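Local coordinates for lytic Polysaccharide Monooxygenase (Phytophthora infestans, PDB 6Z5Y), which is a secreted, copper-dependent monooxygenase that probably cleaves pectin oxidatively during plant infection, the chain here being its copper-binding N-terminal domain, at residues V20-P25 with V160-K165; I94-P99 with A151-K156; W103-M108 with M144-W149; M108-D113 with K131-S136. All blocks are in the same frame, centred on the assembly; numbering follows the deposited sequence.

Interaction 1. Residues V20-P25 with V160-K165; sequences VVEIEP and VWQAYK
Val20 donates its backbone N to Ala163 O at 2.8 Å, and its CG2 comes near CE of Lys165, whose ammonium is held by the backbone oxygens of Phe66 and Glu68. At Val21 the carbonyl receives Ala163 N (3.0 Å), while CG2 rests on Ala163 CB. Glu22 lies on the other face of the sheet: with CG anti to the backbone N (chi1 177°) and the chain extended, it runs side by side with Gln162 and accepts Gln162 NE2 on OE1 at 2.9 Å. Carboxylate and amide are only 20° from coplanar. The far end of that amide, Gln162 OE1, takes the hydroxyl of Tyr164 at 2.7 Å, so both amide ends are engaged. Ile23 pairs through N and O with O and N of Trp161, and its CG1 leans on Trp161 CB. Beyond Glu24 the chain turns so that Pro25 CA sits 3.5 Å from the centroid of the five-membered ring of Trp161, a CH-pi contact over the face, 8° off the normal, with Pro25 CB above NE1. Strand 21-23 is an antiparallel edge strand of the LPMO core sheet, its Glu22-Gln162 pair leading through Tyr164 to the copper site.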
# COMPACT_ATOMS: atom_id res chain seq x y z
N VAL A 20 7.01 6.94 -3.29
CA VAL A 20 7.04 7.36 -4.71
C VAL A 20 6.89 8.88 -4.83
O VAL A 20 7.63 9.51 -5.58
CB VAL A 20 5.95 6.62 -5.50
CG1 VAL A 20 6.00 6.98 -6.97
CG2 VAL A 20 6.05 5.11 -5.31
N VAL A 21 5.92 9.42 -4.10
CA VAL A 21 5.77 10.88 -3.95
C VAL A 21 5.46 11.20 -2.50
O VAL A 21 4.93 10.34 -1.75
CB VAL A 21 4.68 11.46 -4.85
CG1 VAL A 21 4.94 11.22 -6.34
CG2 VAL A 21 3.30 10.93 -4.51
N GLU A 22 5.73 12.46 -2.15
CA GLU A 22 5.32 13.06 -0.87
C GLU A 22 4.67 14.40 -1.24
O GLU A 22 5.35 15.24 -1.83
CB GLU A 22 6.53 13.22 0.02
CG GLU A 22 6.17 13.89 1.33
CD GLU A 22 7.40 13.97 2.20
OE1 GLU A 22 7.55 13.11 3.06
OE2 GLU A 22 8.20 14.88 2.00
N ILE A 23 3.39 14.54 -0.95
CA ILE A 23 2.59 15.64 -1.50
C ILE A 23 1.73 16.24 -0.40
O ILE A 23 1.54 15.65 0.66
CB ILE A 23 1.72 15.17 -2.68
CG1 ILE A 23 0.72 14.06 -2.30
CG2 ILE A 23 2.64 14.77 -3.82
CD1 ILE A 23 -0.16 13.59 -3.44
N GLU A 24 1.17 17.40 -0.65
CA GLU A 24 0.14 17.99 0.24
C GLU A 24 -1.08 17.12 0.24
O GLU A 24 -1.39 16.47 -0.75
CB GLU A 24 -0.45 19.27 -0.32
CG GLU A 24 0.62 20.30 -0.40
CD GLU A 24 0.18 21.65 -0.92
OE1 GLU A 24 1.04 22.50 -1.07
OE2 GLU A 24 -1.03 21.83 -1.17
N PRO A 25 -1.88 17.12 1.32
CA PRO A 25 -3.17 16.45 1.27
C PRO A 25 -3.96 16.94 0.07
O PRO A 25 -4.01 18.17 -0.18
CB PRO A 25 -3.80 16.83 2.60
CG PRO A 25 -2.61 17.10 3.47
CD PRO A 25 -1.63 17.82 2.59
N VAL A 160 1.59 15.78 5.41
CA VAL A 160 1.83 15.33 4.03
C VAL A 160 1.16 13.98 3.84
O VAL A 160 0.84 13.26 4.79
CB VAL A 160 3.32 15.21 3.70
CG1 VAL A 160 3.98 16.57 3.82
CG2 VAL A 160 4.06 14.17 4.54
N TRP A 161 0.96 13.68 2.58
CA TRP A 161 0.59 12.34 2.09
C TRP A 161 1.82 11.74 1.42
O TRP A 161 2.43 12.36 0.55
CB TRP A 161 -0.56 12.43 1.09
CG TRP A 161 -1.92 12.76 1.65
CD1 TRP A 161 -2.24 13.13 2.91
CD2 TRP A 161 -3.16 12.75 0.92
NE1 TRP A 161 -3.60 13.31 3.00
CE2 TRP A 161 -4.18 13.03 1.81
CE3 TRP A 161 -3.49 12.41 -0.39
CZ2 TRP A 161 -5.52 13.05 1.44
CZ3 TRP A 161 -4.82 12.43 -0.77
CH2 TRP A 161 -5.81 12.75 0.14
N GLN A 162 2.18 10.51 1.80
CA GLN A 162 3.23 9.75 1.12
C GLN A 162 2.57 8.56 0.43
O GLN A 162 1.78 7.85 1.04
CB GLN A 162 4.27 9.25 2.10
CG GLN A 162 5.05 10.36 2.75
CD GLN A 162 5.87 9.87 3.91
OE1 GLN A 162 5.77 8.73 4.36
NE2 GLN A 162 6.69 10.75 4.44
N ALA A 163 2.90 8.36 -0.82
CA ALA A 163 2.35 7.26 -1.61
C ALA A 163 3.38 6.16 -1.71
O ALA A 163 4.46 6.39 -2.25
CB ALA A 163 1.98 7.73 -2.99
N TYR A 164 2.97 4.96 -1.30
CA TYR A 164 3.80 3.76 -1.47
C TYR A 164 3.02 2.83 -2.39
O TYR A 164 1.84 2.56 -2.16
CB TYR A 164 4.08 3.09 -0.12
CG TYR A 164 4.84 3.95 0.84
CD1 TYR A 164 4.18 4.86 1.63
CD2 TYR A 164 6.22 3.86 0.95
CE1 TYR A 164 4.85 5.67 2.51
CE2 TYR A 164 6.92 4.71 1.81
CZ TYR A 164 6.22 5.60 2.61
OH TYR A 164 6.90 6.43 3.46
N LYS A 165 3.71 2.31 -3.40
CA LYS A 165 3.15 1.39 -4.36
C LYS A 165 4.15 0.30 -4.64
O LYS A 165 5.32 0.58 -4.90
CB LYS A 165 2.80 2.10 -5.66
CG LYS A 165 1.58 2.98 -5.58
CD LYS A 165 1.37 3.84 -6.80
CE LYS A 165 2.22 5.09 -6.74
NZ LYS A 165 2.21 5.80 -8.04

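Interaction 2. Residues I94-P99 with A151-K156; sequences IVHAGP and ALQRLK. With CU (copper (II) ion), chain C.
The imidazole of His96 and the amide of Gln153 meet obliquely, their planes 49° apart, with Gln153 OE1 3.4 Å from His96 CE1 in one of the two modelled conformers of Gln153. Val95 CG2 lies over one face of the imidazole, toward the rim, while Ala151 CB approaches obliquely and touches His96 CB at 3.7 Å. At NE2 the ring binds copper, with a bond of 1.9 Å. This is the second histidine of the histidine brace characteristic of LPMOs, in which the N-terminal His1 supplies the remaining nitrogen ligands, including its amino N; the hydroxyl of Tyr164, also part of the metal site, stands 3.0 Å away (Tyr164 OH to copper), longer than a bond. CG of His96, anti to the carbonyl carbon (chi1 -46°), is placed near Ala151 CB, and the ring also packs on Gln162 and Tyr164 of strand 158-170.

The loop is also fastened to strand 143-155 by its backbone. Leu152 N donates to Ala97 O at 2.9 Å, and the same oxygen receives a CA-H contact from Ala151. A water also bridges the two backbones, accepting from Ala97 N (2.9 Å) and lying 2.7 Å from Leu152 O. The loop backbone that carries the metal ligand is therefore tied directly to the strand whose Ala151 and Gln153 line the ring. Gly98 follows with a phi of 133°, a conformation suited to glycine, and its N bonds to Asp114 OD1. Gly98 CA lies 4.1 Å from Leu152 CD1.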
# COMPACT_ATOMS: atom_id res chain seq x y z
N ILE A 94 5.27 -1.00 10.45
CA ILE A 94 4.56 0.15 9.86
C ILE A 94 4.50 1.29 10.88
O ILE A 94 3.97 1.09 11.98
CB ILE A 94 3.16 -0.27 9.39
CG1 ILE A 94 3.23 -1.31 8.27
CG2 ILE A 94 2.36 0.96 9.01
CD1 ILE A 94 1.89 -1.92 7.93
N VAL A 95 5.07 2.45 10.52
CA VAL A 95 5.23 3.56 11.49
C VAL A 95 4.49 4.79 11.04
O VAL A 95 4.70 5.82 11.67
CB VAL A 95 6.71 3.91 11.77
CG1 VAL A 95 7.52 2.72 12.20
CG2 VAL A 95 7.35 4.66 10.59
N HIS A 96 3.66 4.73 10.01
CA HIS A 96 2.80 5.86 9.64
C HIS A 96 1.36 5.40 9.59
O HIS A 96 1.11 4.29 9.12
CB HIS A 96 3.13 6.44 8.26
CG HIS A 96 4.59 6.65 8.03
ND1 HIS A 96 5.37 7.49 8.80
CD2 HIS A 96 5.40 6.18 7.07
CE1 HIS A 96 6.61 7.46 8.33
NE2 HIS A 96 6.66 6.68 7.26
N ALA A 97 0.45 6.24 10.05
CA ALA A 97 -0.99 5.99 9.92
C ALA A 97 -1.41 6.06 8.46
O ALA A 97 -0.77 6.69 7.63
CB ALA A 97 -1.77 6.98 10.72
N GLY A 98 -2.53 5.43 8.16
CA GLY A 98 -3.23 5.61 6.88
C GLY A 98 -3.63 4.29 6.24
O GLY A 98 -3.17 3.22 6.65
N PRO A 99 -4.49 4.37 5.22
CA PRO A 99 -5.07 3.17 4.64
C PRO A 99 -4.09 2.47 3.69
O PRO A 99 -3.28 3.09 3.00
CB PRO A 99 -6.26 3.73 3.85
CG PRO A 99 -5.83 5.14 3.48
CD PRO A 99 -5.06 5.62 4.70
N ALA A 151 0.23 6.90 3.25
CA ALA A 151 0.71 7.22 4.59
C ALA A 151 0.44 8.69 4.85
O ALA A 151 0.60 9.56 3.98
CB ALA A 151 2.17 6.91 4.70
N LEU A 152 -0.03 8.95 6.05
CA LEU A 152 -0.36 10.30 6.55
C LEU A 152 0.70 10.63 7.60
O LEU A 152 0.87 9.86 8.56
CB LEU A 152 -1.76 10.29 7.16
CG LEU A 152 -2.86 9.69 6.28
CD1 LEU A 152 -4.13 9.57 7.10
CD2 LEU A 152 -3.09 10.54 5.03
N GLN A 153 1.44 11.72 7.43
CA GLN A 153 2.53 12.02 8.40
C GLN A 153 2.62 13.53 8.54
O GLN A 153 2.20 14.28 7.65
CB GLN A 153 3.89 11.38 8.03
CG GLN A 153 5.02 11.64 9.04
CD GLN A 153 6.34 10.98 8.68
OE1 GLN A 153 6.65 10.75 7.50
NE2 GLN A 153 7.15 10.70 9.70
N ARG A 154 3.08 13.95 9.70
CA ARG A 154 3.37 15.37 10.00
C ARG A 154 4.88 15.59 9.94
O ARG A 154 5.63 14.90 10.64
CB ARG A 154 2.81 15.74 11.36
CG ARG A 154 1.34 15.40 11.53
CD ARG A 154 0.86 15.68 12.92
NE ARG A 154 -0.47 15.16 13.19
CZ ARG A 154 -1.61 15.81 12.98
NH1 ARG A 154 -1.58 17.01 12.44
NH2 ARG A 154 -2.78 15.28 13.28
N LEU A 155 5.29 16.50 9.09
CA LEU A 155 6.70 16.91 8.93
C LEU A 155 6.77 18.38 9.30
O LEU A 155 6.13 19.21 8.63
CB LEU A 155 7.16 16.70 7.51
CG LEU A 155 7.15 15.24 7.08
CD1 LEU A 155 7.66 15.11 5.66
CD2 LEU A 155 7.96 14.37 8.03
N LYS A 156 7.39 18.67 10.41
CA LYS A 156 7.44 20.04 10.99
C LYS A 156 6.07 20.67 11.07
O LYS A 156 5.94 21.86 10.73
CB LYS A 156 8.29 20.95 10.12
CG LYS A 156 9.71 20.46 9.96
CD LYS A 156 10.44 21.53 9.25
CE LYS A 156 11.90 21.27 9.07
NZ LYS A 156 12.57 22.54 8.67
CU CU C . 8.19 6.32 6.16
O HOH W 1 1.56 8.80 10.89

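Interaction 3. Residues W103-M108 with M144-W149; sequences WLDDKM and MLRFYW
Asp105 reaches across to Met144 with one carboxylate oxygen. From CB, a chi1 of -60° places CG beside its own backbone N, 3.6 Å from Met144 N. At the tip OD1 accepts Met144 N at 2.9 Å, the donor standing above the carboxylate plane. OD1 also touches Met144 CB and takes a water at 2.7 Å, which in turn accepts from Arg146 NH1. The opposite charges stay 4.5 Å apart between Asp105 OD1 and Arg146 NH1, with that water between them. A second water joins Arg146 NH1 to Asp105 O and Met144 O; both waters lie in the guanidinium plane at its edge, while Met144 CG sits 3.4 Å above its centre. Asp105 occupies the tip of a beta hairpin, a type II' turn from Leu104 to Lys107 linking strands 100-104 and 107-112 in the five-stranded antiparallel sheet. Asp105 N returns a bond to Met144 O, and Trp103 and Arg146 exchange backbone bonds as a hydrogen-bonded pair. On the other face Leu104 CD2 meets Leu145 CB at 3.8 Å. The indole of Trp103 brings CD1 to Tyr148 CD1 (4.0 Å), obliquely; its NE1 bonds to Glu101, and Tyr148 OH to Asp61.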
# COMPACT_ATOMS: atom_id res chain seq x y z
N TRP A 103 -4.18 -5.94 -3.85
CA TRP A 103 -4.97 -6.47 -4.96
C TRP A 103 -4.21 -7.59 -5.64
O TRP A 103 -2.97 -7.55 -5.72
CB TRP A 103 -5.21 -5.37 -5.98
CG TRP A 103 -6.04 -4.22 -5.51
CD1 TRP A 103 -5.69 -3.25 -4.62
CD2 TRP A 103 -7.36 -3.91 -5.95
NE1 TRP A 103 -6.71 -2.35 -4.48
CE2 TRP A 103 -7.75 -2.73 -5.28
CE3 TRP A 103 -8.24 -4.49 -6.88
CZ2 TRP A 103 -8.96 -2.10 -5.53
CZ3 TRP A 103 -9.44 -3.87 -7.12
CH2 TRP A 103 -9.80 -2.70 -6.44
N LEU A 104 -4.93 -8.56 -6.15
CA LEU A 104 -4.39 -9.60 -7.06
C LEU A 104 -5.12 -9.41 -8.37
O LEU A 104 -6.36 -9.64 -8.44
CB LEU A 104 -4.59 -11.00 -6.48
CG LEU A 104 -3.97 -11.23 -5.12
CD1 LEU A 104 -4.26 -12.63 -4.64
CD2 LEU A 104 -2.47 -10.98 -5.12
N ASP A 105 -4.45 -8.89 -9.37
CA ASP A 105 -5.12 -8.34 -10.55
C ASP A 105 -6.25 -7.43 -10.06
O ASP A 105 -5.99 -6.51 -9.25
CB ASP A 105 -5.47 -9.43 -11.56
CG ASP A 105 -4.23 -10.18 -12.05
OD1 ASP A 105 -3.21 -9.51 -12.23
OD2 ASP A 105 -4.35 -11.40 -12.29
N ASP A 106 -7.45 -7.62 -10.56
CA ASP A 106 -8.61 -6.75 -10.27
C ASP A 106 -9.44 -7.23 -9.06
O ASP A 106 -10.52 -6.72 -8.89
CB ASP A 106 -9.46 -6.57 -11.51
CG ASP A 106 -9.86 -7.87 -12.20
OD1 ASP A 106 -9.62 -8.95 -11.60
OD2 ASP A 106 -10.39 -7.80 -13.33
N LYS A 107 -8.87 -8.08 -8.23
CA LYS A 107 -9.53 -8.53 -6.99
C LYS A 107 -8.85 -7.89 -5.80
O LYS A 107 -7.65 -8.13 -5.56
CB LYS A 107 -9.44 -10.04 -6.89
CG LYS A 107 -10.17 -10.64 -5.70
CD LYS A 107 -10.00 -12.14 -5.64
CE LYS A 107 -10.64 -12.82 -4.47
NZ LYS A 107 -10.42 -14.29 -4.53
N MET A 108 -9.56 -7.10 -5.05
CA MET A 108 -9.01 -6.56 -3.79
C MET A 108 -9.09 -7.68 -2.74
O MET A 108 -10.19 -8.16 -2.44
CB MET A 108 -9.74 -5.30 -3.31
CG MET A 108 -8.89 -4.46 -2.33
SD MET A 108 -9.68 -2.96 -1.70
CE MET A 108 -11.03 -3.73 -0.82
N MET A 144 -0.75 -10.28 -10.97
CA MET A 144 0.03 -9.17 -10.44
C MET A 144 -0.52 -8.78 -9.08
O MET A 144 -1.67 -8.33 -8.96
CB MET A 144 -0.05 -7.97 -11.38
CG MET A 144 0.87 -6.83 -10.97
SD MET A 144 2.61 -7.25 -10.98
CE MET A 144 2.78 -7.76 -12.67
N LEU A 145 0.33 -8.90 -8.06
CA LEU A 145 -0.01 -8.33 -6.74
C LEU A 145 0.29 -6.84 -6.79
O LEU A 145 1.34 -6.43 -7.27
CB LEU A 145 0.79 -9.01 -5.65
CG LEU A 145 0.50 -8.49 -4.23
CD1 LEU A 145 0.78 -9.58 -3.19
CD2 LEU A 145 1.34 -7.26 -3.89
N ARG A 146 -0.67 -6.04 -6.34
CA ARG A 146 -0.43 -4.60 -6.21
C ARG A 146 -0.73 -4.18 -4.80
O ARG A 146 -1.80 -4.49 -4.25
CB ARG A 146 -1.24 -3.80 -7.22
CG ARG A 146 -0.74 -4.00 -8.65
CD ARG A 146 -1.52 -3.16 -9.64
NE ARG A 146 -1.02 -3.29 -11.01
CZ ARG A 146 -1.35 -4.25 -11.88
NH1 ARG A 146 -2.23 -5.19 -11.55
NH2 ARG A 146 -0.82 -4.26 -13.09
N PHE A 147 0.21 -3.47 -4.21
CA PHE A 147 0.09 -2.87 -2.87
C PHE A 147 -0.00 -1.37 -3.02
O PHE A 147 0.79 -0.78 -3.79
CB PHE A 147 1.31 -3.25 -2.04
CG PHE A 147 1.40 -2.61 -0.69
CD1 PHE A 147 0.48 -2.94 0.29
CD2 PHE A 147 2.34 -1.64 -0.40
CE1 PHE A 147 0.59 -2.38 1.56
CE2 PHE A 147 2.44 -1.06 0.85
CZ PHE A 147 1.56 -1.44 1.83
N TYR A 148 -0.91 -0.77 -2.28
CA TYR A 148 -1.07 0.69 -2.21
C TYR A 148 -1.15 1.07 -0.75
O TYR A 148 -1.95 0.47 -0.01
CB TYR A 148 -2.34 1.12 -2.92
CG TYR A 148 -2.42 0.79 -4.38
CD1 TYR A 148 -2.84 -0.44 -4.84
CD2 TYR A 148 -2.09 1.76 -5.34
CE1 TYR A 148 -2.91 -0.70 -6.22
CE2 TYR A 148 -2.16 1.52 -6.69
CZ TYR A 148 -2.56 0.28 -7.14
OH TYR A 148 -2.67 -0.00 -8.48
N TRP A 149 -0.45 2.12 -0.40
CA TRP A 149 -0.48 2.63 0.98
C TRP A 149 -0.41 4.16 0.89
O TRP A 149 0.52 4.70 0.28
CB TRP A 149 0.69 2.08 1.79
CG TRP A 149 0.84 2.55 3.20
CD1 TRP A 149 -0.13 2.95 4.06
CD2 TRP A 149 2.08 2.57 3.92
NE1 TRP A 149 0.43 3.27 5.27
CE2 TRP A 149 1.78 3.00 5.23
CE3 TRP A 149 3.40 2.23 3.60
CZ2 TRP A 149 2.78 3.14 6.20
CZ3 TRP A 149 4.37 2.38 4.55
CH2 TRP A 149 4.08 2.82 5.83
O HOH W 2 -3.29 -5.89 -8.95
O HOH W 3 -3.48 -7.09 -13.38

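Interaction 4. Residues M108-D113 with K131-S136; sequences MVLQND and KPVDYS
Lys131 meets Leu110 through its backbone: Leu110 CD1 approaches Lys131 N to 3.5 Å and also lies near Lys131 O. A cis peptide bond then leads into Pro132, whose carbonyl O is joined to Val109 O by a water that donates to both, at 2.7 Å from Pro132 O. Val133 makes the apolar contacts. Its CG1, anti to the backbone N (chi1 -179°), meets Val109 CG2 at 3.9 Å and also covers the Tyr135 ring from one face, offset toward the rim; CG2 turns instead to Leu110 CD1, at 4.1 Å. Asp134 N donates to a second water, which donates to Val109 O at 2.8 Å, while Asp134 O lies against Val109 CG1. Its carboxylate folds back on its own segment: OD1 accepts Ser136 N and Ser136 OG (2.8 Å) from the same face of its plane, the former closing an Asx turn. Tyr135 packs on Leu104, with its hydroxyl on Thr87 O. Val109 and Leu110 both face Ile102, forming a classic beta bulge in strand 107-112, an outermost strand of the five-stranded sheet. The segments have no direct hydrogen bond between them: two waters grip the single carbonyl oxygen of Val109, and the valine and leucine methyl groups make the dry part, so the loop is joined to the bulged edge strand by packing and solvent.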
# COMPACT_ATOMS: atom_id res chain seq x y z
N MET A 108 -9.56 -7.10 -5.05
CA MET A 108 -9.01 -6.56 -3.79
C MET A 108 -9.09 -7.68 -2.74
O MET A 108 -10.19 -8.16 -2.44
CB MET A 108 -9.74 -5.30 -3.31
CG MET A 108 -8.89 -4.46 -2.33
SD MET A 108 -9.68 -2.96 -1.70
CE MET A 108 -11.03 -3.73 -0.82
N VAL A 109 -7.98 -8.10 -2.24
CA VAL A 109 -7.90 -9.23 -1.30
C VAL A 109 -7.65 -8.79 0.12
O VAL A 109 -7.89 -9.61 1.02
CB VAL A 109 -6.87 -10.26 -1.75
CG1 VAL A 109 -7.30 -10.91 -3.06
CG2 VAL A 109 -5.46 -9.71 -1.87
N LEU A 110 -7.22 -7.58 0.37
CA LEU A 110 -7.01 -7.10 1.74
C LEU A 110 -7.14 -5.59 1.71
O LEU A 110 -6.66 -4.93 0.78
CB LEU A 110 -5.65 -7.55 2.26
CG LEU A 110 -5.29 -7.02 3.65
CD1 LEU A 110 -4.58 -8.08 4.46
CD2 LEU A 110 -4.42 -5.75 3.59
N GLN A 111 -7.75 -5.04 2.74
CA GLN A 111 -7.93 -3.59 2.87
C GLN A 111 -8.02 -3.25 4.34
O GLN A 111 -8.68 -3.99 5.08
CB GLN A 111 -9.16 -3.14 2.10
CG GLN A 111 -9.40 -1.64 2.06
CD GLN A 111 -9.96 -1.03 3.32
OE1 GLN A 111 -9.72 0.18 3.60
NE2 GLN A 111 -10.80 -1.75 4.03
N ASN A 112 -7.48 -2.14 4.71
CA ASN A 112 -7.69 -1.61 6.09
C ASN A 112 -7.53 -0.10 6.07
O ASN A 112 -6.69 0.45 5.34
CB ASN A 112 -6.73 -2.26 7.08
CG ASN A 112 -7.15 -2.09 8.51
OD1 ASN A 112 -6.90 -1.06 9.12
ND2 ASN A 112 -7.82 -3.09 9.05
N ASP A 113 -8.35 0.56 6.87
CA ASP A 113 -8.32 2.03 6.93
C ASP A 113 -7.07 2.55 7.65
O ASP A 113 -6.71 3.74 7.49
CB ASP A 113 -9.56 2.53 7.66
CG ASP A 113 -10.85 2.29 6.89
OD1 ASP A 113 -10.80 2.11 5.65
OD2 ASP A 113 -11.89 2.32 7.56
N LYS A 131 -2.67 -10.01 6.74
CA LYS A 131 -3.49 -11.22 6.70
C LYS A 131 -4.93 -10.84 6.94
O LYS A 131 -5.23 -9.82 7.56
CB LYS A 131 -3.01 -12.07 7.84
CG LYS A 131 -3.52 -11.68 9.23
CD LYS A 131 -3.05 -10.36 9.87
CE LYS A 131 -3.45 -10.29 11.34
NZ LYS A 131 -3.31 -8.93 11.93
N PRO A 132 -5.86 -11.66 6.43
CA PRO A 132 -5.64 -12.80 5.54
C PRO A 132 -5.47 -12.36 4.09
O PRO A 132 -6.06 -11.37 3.67
CB PRO A 132 -6.94 -13.61 5.67
CG PRO A 132 -8.00 -12.51 5.92
CD PRO A 132 -7.29 -11.46 6.74
N VAL A 133 -4.65 -13.10 3.35
CA VAL A 133 -4.48 -12.88 1.90
C VAL A 133 -4.72 -14.22 1.21
O VAL A 133 -3.92 -15.15 1.37
CB VAL A 133 -3.09 -12.32 1.56
CG1 VAL A 133 -2.96 -12.08 0.05
CG2 VAL A 133 -2.79 -11.04 2.35
N ASP A 134 -5.79 -14.29 0.45
CA ASP A 134 -6.14 -15.49 -0.31
C ASP A 134 -5.55 -15.34 -1.71
O ASP A 134 -6.02 -14.49 -2.49
CB ASP A 134 -7.65 -15.62 -0.34
CG ASP A 134 -8.15 -16.81 -1.13
OD1 ASP A 134 -7.35 -17.59 -1.65
OD2 ASP A 134 -9.38 -16.96 -1.23
N TYR A 135 -4.54 -16.12 -2.05
CA TYR A 135 -3.88 -16.09 -3.35
C TYR A 135 -4.49 -17.04 -4.36
O TYR A 135 -3.96 -17.19 -5.48
CB TYR A 135 -2.40 -16.43 -3.20
CG TYR A 135 -1.61 -15.45 -2.39
CD1 TYR A 135 -1.10 -14.29 -2.96
CD2 TYR A 135 -1.33 -15.68 -1.04
CE1 TYR A 135 -0.35 -13.40 -2.23
CE2 TYR A 135 -0.59 -14.78 -0.30
CZ TYR A 135 -0.07 -13.64 -0.90
OH TYR A 135 0.71 -12.77 -0.22
N SER A 136 -5.61 -17.68 -4.04
CA SER A 136 -6.12 -18.75 -4.91
C SER A 136 -6.44 -18.30 -6.33
O SER A 136 -6.28 -19.11 -7.26
CB SER A 136 -7.33 -19.43 -4.32
OG SER A 136 -8.40 -18.53 -4.10
O HOH W 4 -8.02 -12.40 0.79
O HOH W 5 -8.28 -9.84 3.73

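From the N terminus, residues 20-25 come first, and their partner, 160-165, is the last segment reached, so interaction 1 closes the longest loop. Within that loop lies interaction 2, within it interaction 3, and innermost interaction 4; none cross. Interactions 3 and 4 share Met108, where the hairpin passes into strand 107-112, and Leu104 CD1 packs against Tyr135 and Val109. Interactions 2 and 3 both use strand 143-155, and Trp149 touches the loop 94-99. Strands 143-155 and 158-170 are neighbours, joining interaction 1, with Tyr164, to interaction 2, with the copper ligand His96. Interaction 4 ties loop 131-136, not a sheet strand, to edge strand 107-112. Together the four span the five-stranded sheet from edge to edge.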